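Local coordinates for protein SM80.1 Vicilin (PDB 5VF5) that is a 7S vicilin of eggplant, a two-cupin protein that probably serves as a seed storage reserve and carries bound copper, at residues 70-75 with 241-246; 80-85 with 107-112; 274-279 with 328-333. All blocks are in the same frame, centred on the assembly; numbering follows the deposited sequence.

Contact 1: residues 70-75 with 241-246; sequences EAIFVV and LDAAVA
Leu-241 opens the contact by placing its two methyls against Glu-70 and Ile-72. The segments belong to the two cupin domains of a bicupin vicilin, and they meet where the sheet holding strand 69-77 faces the sheet holding strand 243-250. The strands run nearly parallel, at 10°, but their axes come no closer than 9.6 Å. The contact is therefore made by side chains, not by backbone pairing. Leu-241 sits in the loop leading into its strand. Its CD2 lies 3.8 Å from Glu-70 CB, the apolar root of that side chain. The carboxylate of Glu-70 leads away, and its OE1 is taken by Arg-102 and the backbone N of Gly-105. The other methyl, Leu-241 CD1, is 3.8 Å from Ile-72 CG1, which is put there by standing anti to the carbonyl carbon (chi1 -57°). The two side chains pass in opposite directions. Ala-243 offers only a CB, which meets the end of the isoleucine: Ile-72 CD1 is 3.7 Å from Ala-243 CB. Val-245 then brings both branches into play. Phe-342 of strand 337-344 and Val-100 of strand 100-103 also touch Val-245, so side chains of both domains pack on it. Its CG2 approaches the branch methyl of the isoleucine, with Val-245 CG2 at 4.0 Å from Ile-72 CG2. Its CG1 is anti to the backbone N (chi1 -179°) and reaches the next valine, with Val-245 CG1 lying 3.8 Å from Val-74 CG2.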
loop_
_atom_site.group_PDB
_atom_site.type_symbol
_atom_site.label_atom_id
_atom_site.label_comp_id
_atom_site.label_asym_id
_atom_site.label_seq_id
_atom_site.Cartn_x
_atom_site.Cartn_y
_atom_site.Cartn_z
ATOM N N GLU A 70 -10.077 -7.338 -5.720
ATOM C CA GLU A 70 -10.468 -5.945 -5.599
ATOM C C GLU A 70 -9.240 -5.161 -5.131
ATOM O O GLU A 70 -8.614 -5.571 -4.154
ATOM C CB GLU A 70 -11.568 -5.884 -4.517
ATOM C CG GLU A 70 -12.762 -6.789 -4.794
ATOM C CD GLU A 70 -13.553 -6.324 -5.986
ATOM O OE1 GLU A 70 -13.411 -5.152 -6.340
ATOM O OE2 GLU A 70 -14.283 -7.130 -6.566
ATOM N N ALA A 71 -8.915 -4.050 -5.763
ATOM C CA ALA A 71 -7.662 -3.380 -5.521
ATOM C C ALA A 71 -7.814 -1.927 -5.169
ATOM O O ALA A 71 -8.802 -1.274 -5.568
ATOM C CB ALA A 71 -6.699 -3.527 -6.701
ATOM N N ILE A 72 -6.804 -1.406 -4.517
ATOM C CA ILE A 72 -6.612 0.027 -4.335
ATOM C C ILE A 72 -5.201 0.342 -4.814
ATOM O O ILE A 72 -4.234 -0.280 -4.346
ATOM C CB ILE A 72 -6.734 0.467 -2.870
ATOM C CG1 ILE A 72 -8.090 0.071 -2.302
ATOM C CG2 ILE A 72 -6.506 1.954 -2.776
ATOM C CD1 ILE A 72 -8.212 0.332 -0.834
ATOM N N PHE A 73 -5.090 1.227 -5.799
ATOM C CA PHE A 73 -3.816 1.686 -6.340
ATOM C C PHE A 73 -3.474 3.014 -5.685
ATOM O O PHE A 73 -4.316 3.916 -5.653
ATOM C CB PHE A 73 -3.883 1.895 -7.869
ATOM C CG PHE A 73 -3.804 0.680 -8.733
ATOM C CD1 PHE A 73 -4.167 -0.585 -8.310
ATOM C CD2 PHE A 73 -3.358 0.820 -10.040
ATOM C CE1 PHE A 73 -4.065 -1.667 -9.152
ATOM C CE2 PHE A 73 -3.262 -0.269 -10.881
ATOM C CZ PHE A 73 -3.636 -1.508 -10.435
ATOM N N VAL A 74 -2.249 3.188 -5.248
ATOM C CA VAL A 74 -1.746 4.433 -4.702
ATOM C C VAL A 74 -0.479 4.811 -5.426
ATOM O O VAL A 74 0.504 4.073 -5.431
ATOM C CB VAL A 74 -1.478 4.327 -3.200
ATOM C CG1 VAL A 74 -1.007 5.666 -2.613
ATOM C CG2 VAL A 74 -2.687 3.816 -2.470
ATOM N N VAL A 75 -0.471 5.965 -6.094
ATOM C CA VAL A 75 0.727 6.391 -6.805
ATOM C C VAL A 75 1.745 6.982 -5.839
ATOM O O VAL A 75 1.476 7.964 -5.148
ATOM C CB VAL A 75 0.409 7.404 -7.907
ATOM C CG1 VAL A 75 1.653 7.793 -8.657
ATOM C CG2 VAL A 75 -0.601 6.815 -8.855
ATOM N N LEU A 241 -14.232 -2.643 0.711
ATOM C CA LEU A 241 -13.060 -3.294 1.235
ATOM C C LEU A 241 -12.854 -2.994 2.722
ATOM O O LEU A 241 -12.115 -3.691 3.362
ATOM C CB LEU A 241 -11.851 -2.839 0.461
ATOM C CG LEU A 241 -11.688 -3.403 -0.933
ATOM C CD1 LEU A 241 -10.533 -2.700 -1.615
ATOM C CD2 LEU A 241 -11.401 -4.882 -0.850
ATOM N N ASP A 242 -13.503 -1.954 3.231
ATOM C CA ASP A 242 -13.322 -1.441 4.577
ATOM C C ASP A 242 -11.854 -1.130 4.805
ATOM O O ASP A 242 -11.257 -1.530 5.797
ATOM C CB ASP A 242 -13.900 -2.368 5.640
ATOM C CG ASP A 242 -13.959 -1.720 6.994
ATOM O OD1 ASP A 242 -13.966 -0.460 7.061
ATOM O OD2 ASP A 242 -13.993 -2.457 7.995
ATOM N N ALA A 243 -11.308 -0.379 3.868
ATOM C CA ALA A 243 -9.893 -0.033 3.846
ATOM C C ALA A 243 -9.669 1.467 3.984
ATOM O O ALA A 243 -10.519 2.275 3.610
ATOM C CB ALA A 243 -9.229 -0.573 2.596
ATOM N N ALA A 244 -8.504 1.834 4.468
ATOM C CA ALA A 244 -8.027 3.188 4.479
ATOM C C ALA A 244 -6.700 3.270 3.773
ATOM O O ALA A 244 -5.954 2.266 3.687
ATOM C CB ALA A 244 -7.867 3.685 5.885
ATOM N N VAL A 245 -6.351 4.471 3.349
ATOM C CA VAL A 245 -5.019 4.745 2.819
ATOM C C VAL A 245 -4.440 5.902 3.609
ATOM O O VAL A 245 -5.013 6.992 3.607
ATOM C CB VAL A 245 -4.997 5.075 1.313
ATOM C CG1 VAL A 245 -3.581 5.318 0.871
ATOM C CG2 VAL A 245 -5.722 3.999 0.528
ATOM N N ALA A 246 -3.327 5.663 4.282
ATOM C CA ALA A 246 -2.717 6.614 5.161
ATOM C C ALA A 246 -1.376 7.023 4.538
ATOM O O ALA A 246 -0.623 6.209 3.984
ATOM C CB ALA A 246 -2.507 6.044 6.546
#

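Contact 2: residues 80-85 with 107-112; sequences GTISIA and STIHLL
Thr-81 and Leu-112 bond to each other in both directions, with Thr-81 N 2.8 Å from Leu-112 O. Ser-83 and His-110 form a second such pair, and Ser-83 N meets His-110 O at 3.0 Å in a nearly straight bond (175°). At the far end Ala-85 N donates to Thr-108 O at 2.8 Å. There a water accepts from Thr-108 N. Above the Ser-83 and His-110 pair, the imidazole folds back over the serine. His-110 CG stands between the backbone N and the carbonyl carbon (chi1 60°). In one of the two conformers of Ser-83, its CB then lies over one ring face, offset toward the rim and 3.4 Å from the centroid of the His-110 ring, a CH-pi contact. Ile-192 of helix 186-192 touches both residues. The other face of the sheet is apolar. Ile-82 lies beside Leu-111, with Ile-82 CG1 3.6 Å from Leu-111 CD2. Ile-84 and Ile-109 also lie side by side, with Ile-84 CG1 4.1 Å from Ile-109 CG2. Ile-84 CG2 also touches Ser-107 CB. These are neighbouring antiparallel strands of the N-terminal cupin beta-barrel, and this isoleucine and leucine face packs toward strand 69-77 across the barrel.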
loop_
_atom_site.group_PDB
_atom_site.type_symbol
_atom_site.label_atom_id
_atom_site.label_comp_id
_atom_site.label_asym_id
_atom_site.label_seq_id
_atom_site.Cartn_x
_atom_site.Cartn_y
_atom_site.Cartn_z
ATOM N N GLY A 80 1.384 8.477 -14.552
ATOM C CA GLY A 80 1.022 7.370 -15.458
ATOM C C GLY A 80 -0.442 7.409 -15.776
ATOM O O GLY A 80 -1.232 7.922 -14.973
ATOM N N THR A 81 -0.811 6.852 -16.924
ATOM C CA THR A 81 -2.177 6.840 -17.325
ATOM C C THR A 81 -2.718 5.424 -17.170
ATOM O O THR A 81 -2.097 4.496 -17.668
ATOM C CB THR A 81 -2.306 7.314 -18.782
ATOM O OG1 THR A 81 -1.793 8.651 -18.840
ATOM C CG2 THR A 81 -3.780 7.263 -19.219
ATOM N N ILE A 82 -3.840 5.286 -16.472
ATOM C CA ILE A 82 -4.549 4.019 -16.370
ATOM C C ILE A 82 -5.743 4.053 -17.289
ATOM O O ILE A 82 -6.522 5.002 -17.284
ATOM C CB ILE A 82 -4.965 3.657 -14.931
ATOM C CG1 ILE A 82 -5.493 2.229 -14.886
ATOM C CG2 ILE A 82 -5.975 4.663 -14.343
ATOM C CD1 ILE A 82 -5.649 1.686 -13.507
ATOM N N SER A 83 -5.921 3.019 -18.077
ATOM C CA SER A 83 -7.065 2.835 -18.917
ATOM C C SER A 83 -7.840 1.606 -18.468
ATOM O O SER A 83 -7.254 0.531 -18.354
ATOM C CB SER A 83 -6.645 2.737 -20.379
ATOM O OG SER A 83 -5.901 3.887 -20.777
ATOM N N ILE A 84 -9.136 1.735 -18.233
ATOM C CA ILE A 84 -9.980 0.696 -17.682
ATOM C C ILE A 84 -11.073 0.372 -18.705
ATOM O O ILE A 84 -11.858 1.250 -19.083
ATOM C CB ILE A 84 -10.620 1.146 -16.364
ATOM C CG1 ILE A 84 -9.569 1.718 -15.437
ATOM C CG2 ILE A 84 -11.401 0.004 -15.742
ATOM C CD1 ILE A 84 -10.097 2.391 -14.193
ATOM N N ALA A 85 -11.145 -0.865 -19.128
ATOM C CA ALA A 85 -12.085 -1.368 -20.122
ATOM C C ALA A 85 -13.077 -2.315 -19.450
ATOM O O ALA A 85 -12.712 -3.359 -18.961
ATOM C CB ALA A 85 -11.376 -2.047 -21.255
ATOM N N SER A 107 -11.634 -5.717 -13.636
ATOM C CA SER A 107 -11.516 -4.635 -14.578
ATOM C C SER A 107 -10.257 -4.880 -15.417
ATOM O O SER A 107 -9.161 -5.061 -14.883
ATOM C CB SER A 107 -11.375 -3.317 -13.830
ATOM O OG SER A 107 -12.550 -3.031 -13.115
ATOM N N THR A 108 -10.419 -4.863 -16.736
ATOM C CA THR A 108 -9.269 -4.938 -17.661
ATOM C C THR A 108 -8.574 -3.604 -17.729
ATOM O O THR A 108 -9.214 -2.579 -18.084
ATOM C CB THR A 108 -9.699 -5.408 -19.057
ATOM O OG1 THR A 108 -10.255 -6.718 -18.961
ATOM C CG2 THR A 108 -8.553 -5.422 -20.028
ATOM N N ILE A 109 -7.328 -3.574 -17.331
ATOM C CA ILE A 109 -6.567 -2.363 -17.306
ATOM C C ILE A 109 -5.291 -2.452 -18.137
ATOM O O ILE A 109 -4.712 -3.531 -18.318
ATOM C CB ILE A 109 -6.203 -1.920 -15.888
ATOM C CG1 ILE A 109 -5.187 -2.827 -15.240
ATOM C CG2 ILE A 109 -7.440 -1.756 -15.019
ATOM C CD1 ILE A 109 -4.535 -2.217 -14.022
ATOM N N HIS A 110 -4.855 -1.293 -18.629
ATOM C CA HIS A 110 -3.518 -1.114 -19.120
ATOM C C HIS A 110 -2.931 0.159 -18.565
ATOM O O HIS A 110 -3.699 1.064 -18.127
ATOM C CB HIS A 110 -3.418 -1.269 -20.659
ATOM C CG HIS A 110 -4.231 -0.309 -21.463
ATOM N ND1 HIS A 110 -3.789 0.959 -21.739
ATOM C CD2 HIS A 110 -5.380 -0.480 -22.152
ATOM C CE1 HIS A 110 -4.660 1.546 -22.545
ATOM N NE2 HIS A 110 -5.633 0.699 -22.817
ATOM N N LEU A 111 -1.602 0.247 -18.535
ATOM C CA LEU A 111 -0.917 1.391 -17.914
ATOM C C LEU A 111 0.112 1.941 -18.876
ATOM O O LEU A 111 0.754 1.174 -19.603
ATOM C CB LEU A 111 -0.210 0.959 -16.635
ATOM C CG LEU A 111 -1.050 0.468 -15.458
ATOM C CD1 LEU A 111 -0.148 -0.110 -14.383
ATOM C CD2 LEU A 111 -1.915 1.570 -14.884
ATOM N N LEU A 112 0.281 3.258 -18.826
ATOM C CA LEU A 112 1.217 3.956 -19.684
ATOM C C LEU A 112 2.000 4.966 -18.868
ATOM O O LEU A 112 1.400 5.822 -18.211
ATOM C CB LEU A 112 0.431 4.695 -20.787
ATOM C CG LEU A 112 1.198 5.591 -21.740
ATOM C CD1 LEU A 112 2.154 4.737 -22.561
ATOM C CD2 LEU A 112 0.210 6.355 -22.604
HETATM O O HOH W 1 -12.860 -5.668 -18.150
#

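Contact 3: residues 274-279 with 328-333; sequences NARFEM and TFIATG
Arg-276 and Ile-330 form the central hydrogen-bonded pair of two antiparallel strands in the C-terminal cupin domain. Arg-276 N donates to Ile-330 O, and Ile-330 N returns a bond to Arg-276 O at 2.8 Å. Glu-278 and Thr-328 repeat the pattern at the next hydrogen-bonded pair, two residues along. Beyond the strand end, Thr-332 N adds a bond to Asn-274 O at 3.0 Å, coming from above the carbonyl plane, 41° out of it. On one face Ala-275 CB packs near Phe-329 CB, and Phe-277 adjoins the phenylalanine ring. Phe-277 CG stands between the backbone N and the carbonyl carbon (chi1 70°), and its own ring leads away from the opposite strand. Its methylene therefore makes the contact, with Phe-277 CB 3.8 Å from Phe-329 CD2. Both rings are backed by Leu-313 and Leu-319, so this face belongs to the domain interior. The side chain of Phe-277 lies about 12 Å from the bound copper, which Cys-281, His-283 and His-325 hold. The other face is more mixed, with Arg-276, Glu-278, Thr-328 and Ile-330. Arg-276 runs extended beside Ile-330. Its guanidinium makes a weak salt bridge within the strand, Arg-276 NH2 to Glu-278 OE2 at 3.5 Å. Asn-274 OD1 is held by Asn-314 ND2, and a water accepts from Asn-274 ND2 at 2.9 Å. Thr-328 turns its methyl toward Glu-278 CB, while Thr-328 OG1 is bonded to Val-256 O on the neighbouring strand 254-261.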
loop_
_atom_site.group_PDB
_atom_site.type_symbol
_atom_site.label_atom_id
_atom_site.label_comp_id
_atom_site.label_asym_id
_atom_site.label_seq_id
_atom_site.Cartn_x
_atom_site.Cartn_y
_atom_site.Cartn_z
ATOM N N ASN A 274 14.575 6.169 5.870
ATOM C CA ASN A 274 14.864 5.071 6.777
ATOM C C ASN A 274 14.329 5.411 8.149
ATOM O O ASN A 274 14.279 6.590 8.565
ATOM C CB ASN A 274 16.380 4.939 6.927
ATOM C CG ASN A 274 17.035 4.409 5.709
ATOM O OD1 ASN A 274 16.714 3.329 5.258
ATOM N ND2 ASN A 274 17.908 5.199 5.119
ATOM N N ALA A 275 13.929 4.381 8.875
ATOM C CA ALA A 275 13.535 4.545 10.254
ATOM C C ALA A 275 13.845 3.337 11.109
ATOM O O ALA A 275 13.937 2.206 10.621
ATOM C CB ALA A 275 12.036 4.902 10.344
ATOM N N ARG A 276 13.967 3.595 12.392
ATOM C CA ARG A 276 13.995 2.591 13.463
ATOM C C ARG A 276 12.551 2.494 13.944
ATOM O O ARG A 276 11.905 3.516 14.101
ATOM C CB ARG A 276 14.962 3.127 14.571
ATOM C CG ARG A 276 14.891 2.707 16.023
ATOM C CD ARG A 276 15.897 3.542 16.872
ATOM N NE ARG A 276 15.928 3.119 18.275
ATOM C CZ ARG A 276 16.252 3.891 19.324
ATOM N NH1 ARG A 276 16.591 5.160 19.151
ATOM N NH2 ARG A 276 16.236 3.392 20.571
ATOM N N PHE A 277 12.024 1.293 14.138
ATOM C CA PHE A 277 10.748 1.114 14.775
ATOM C C PHE A 277 10.859 0.336 16.052
ATOM O O PHE A 277 11.728 -0.545 16.173
ATOM C CB PHE A 277 9.724 0.486 13.835
ATOM C CG PHE A 277 9.976 -0.961 13.505
ATOM C CD1 PHE A 277 9.413 -1.954 14.298
ATOM C CD2 PHE A 277 10.725 -1.334 12.401
ATOM C CE1 PHE A 277 9.603 -3.298 13.998
ATOM C CE2 PHE A 277 10.945 -2.671 12.111
ATOM C CZ PHE A 277 10.395 -3.651 12.929
ATOM N N GLU A 278 9.948 0.566 16.975
ATOM C CA GLU A 278 9.794 -0.263 18.171
ATOM C C GLU A 278 8.305 -0.479 18.369
ATOM O O GLU A 278 7.531 0.490 18.305
ATOM C CB GLU A 278 10.365 0.386 19.416
ATOM C CG GLU A 278 11.846 0.660 19.313
ATOM C CD GLU A 278 12.499 0.988 20.647
ATOM O OE1 GLU A 278 11.758 1.300 21.629
ATOM O OE2 GLU A 278 13.777 0.923 20.710
ATOM N N MET A 279 7.888 -1.699 18.552
ATOM C CA MET A 279 6.526 -2.120 18.753
ATOM C C MET A 279 6.476 -2.939 20.040
ATOM O O MET A 279 7.441 -3.665 20.366
ATOM C CB MET A 279 6.035 -2.939 17.540
ATOM C CG MET A 279 4.538 -3.225 17.511
ATOM S SD MET A 279 3.857 -3.639 15.889
ATOM C CE MET A 279 4.745 -5.148 15.600
ATOM N N THR A 328 6.148 3.026 17.547
ATOM C CA THR A 328 6.821 4.285 17.252
ATOM C C THR A 328 7.781 4.068 16.105
ATOM O O THR A 328 8.340 2.966 15.920
ATOM C CB THR A 328 7.532 4.880 18.494
ATOM O OG1 THR A 328 8.079 6.162 18.192
ATOM C CG2 THR A 328 8.656 3.990 18.956
ATOM N N PHE A 329 7.994 5.121 15.350
ATOM C CA PHE A 329 8.990 5.189 14.271
ATOM C C PHE A 329 9.870 6.407 14.521
ATOM O O PHE A 329 9.360 7.486 14.795
ATOM C CB PHE A 329 8.362 5.349 12.900
ATOM C CG PHE A 329 7.426 4.251 12.499
ATOM C CD1 PHE A 329 6.080 4.319 12.807
ATOM C CD2 PHE A 329 7.876 3.158 11.773
ATOM C CE1 PHE A 329 5.202 3.312 12.400
ATOM C CE2 PHE A 329 7.027 2.159 11.363
ATOM C CZ PHE A 329 5.683 2.226 11.681
ATOM N N ILE A 330 11.169 6.243 14.320
ATOM C CA ILE A 330 12.160 7.272 14.530
ATOM C C ILE A 330 12.932 7.376 13.185
ATOM O O ILE A 330 13.602 6.430 12.754
ATOM C CB ILE A 330 13.168 6.900 15.646
ATOM C CG1 ILE A 330 12.450 6.766 16.995
ATOM C CG2 ILE A 330 14.237 7.966 15.733
ATOM C CD1 ILE A 330 11.971 5.353 17.271
ATOM N N ALA A 331 12.801 8.506 12.521
ATOM C CA ALA A 331 13.523 8.788 11.301
ATOM C C ALA A 331 15.003 8.816 11.564
ATOM O O ALA A 331 15.483 9.309 12.596
ATOM C CB ALA A 331 13.055 10.091 10.685
ATOM N N THR A 332 15.747 8.195 10.672
ATOM C CA THR A 332 17.164 8.127 10.903
ATOM C C THR A 332 17.811 8.989 9.830
ATOM O O THR A 332 17.842 8.608 8.663
ATOM C CB THR A 332 17.658 6.660 11.157
ATOM O OG1 THR A 332 17.313 5.736 10.123
ATOM C CG2 THR A 332 17.106 6.100 12.563
ATOM N N GLY A 333 18.016 10.250 10.302
ATOM C CA GLY A 333 18.908 11.357 9.859
ATOM C C GLY A 333 19.033 12.118 8.537
ATOM O O GLY A 333 18.893 13.354 8.494
HETATM O O HOH W 2 15.463 8.891 6.914
HETATM O O HOH W 3 18.209 8.043 5.499
#

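How the contacts relate
Contact 1 is buried near the middle of the chain. Contacts 2 and 3 lie about 19 Å from that centre, on opposite sides of it, and mix buried residues with partly exposed ones. Their own centres are about 36 Å apart. Contact 1 joins the two cupin domains through apolar side chains. The other two each pair strands within a single domain through backbone hydrogen bonds. Strand 69-77 links contacts 1 and 2: it leads into strand 79-85, and Phe-73, on its side turned from contact 1, has CZ 3.8 Å from Ile-109 CD1. Contact 3 touches neither. Contacts 2 and 3 each combine an apolar face with a more polar one; in contact 3 Arg-276 and Glu-278 of one strand pair along it.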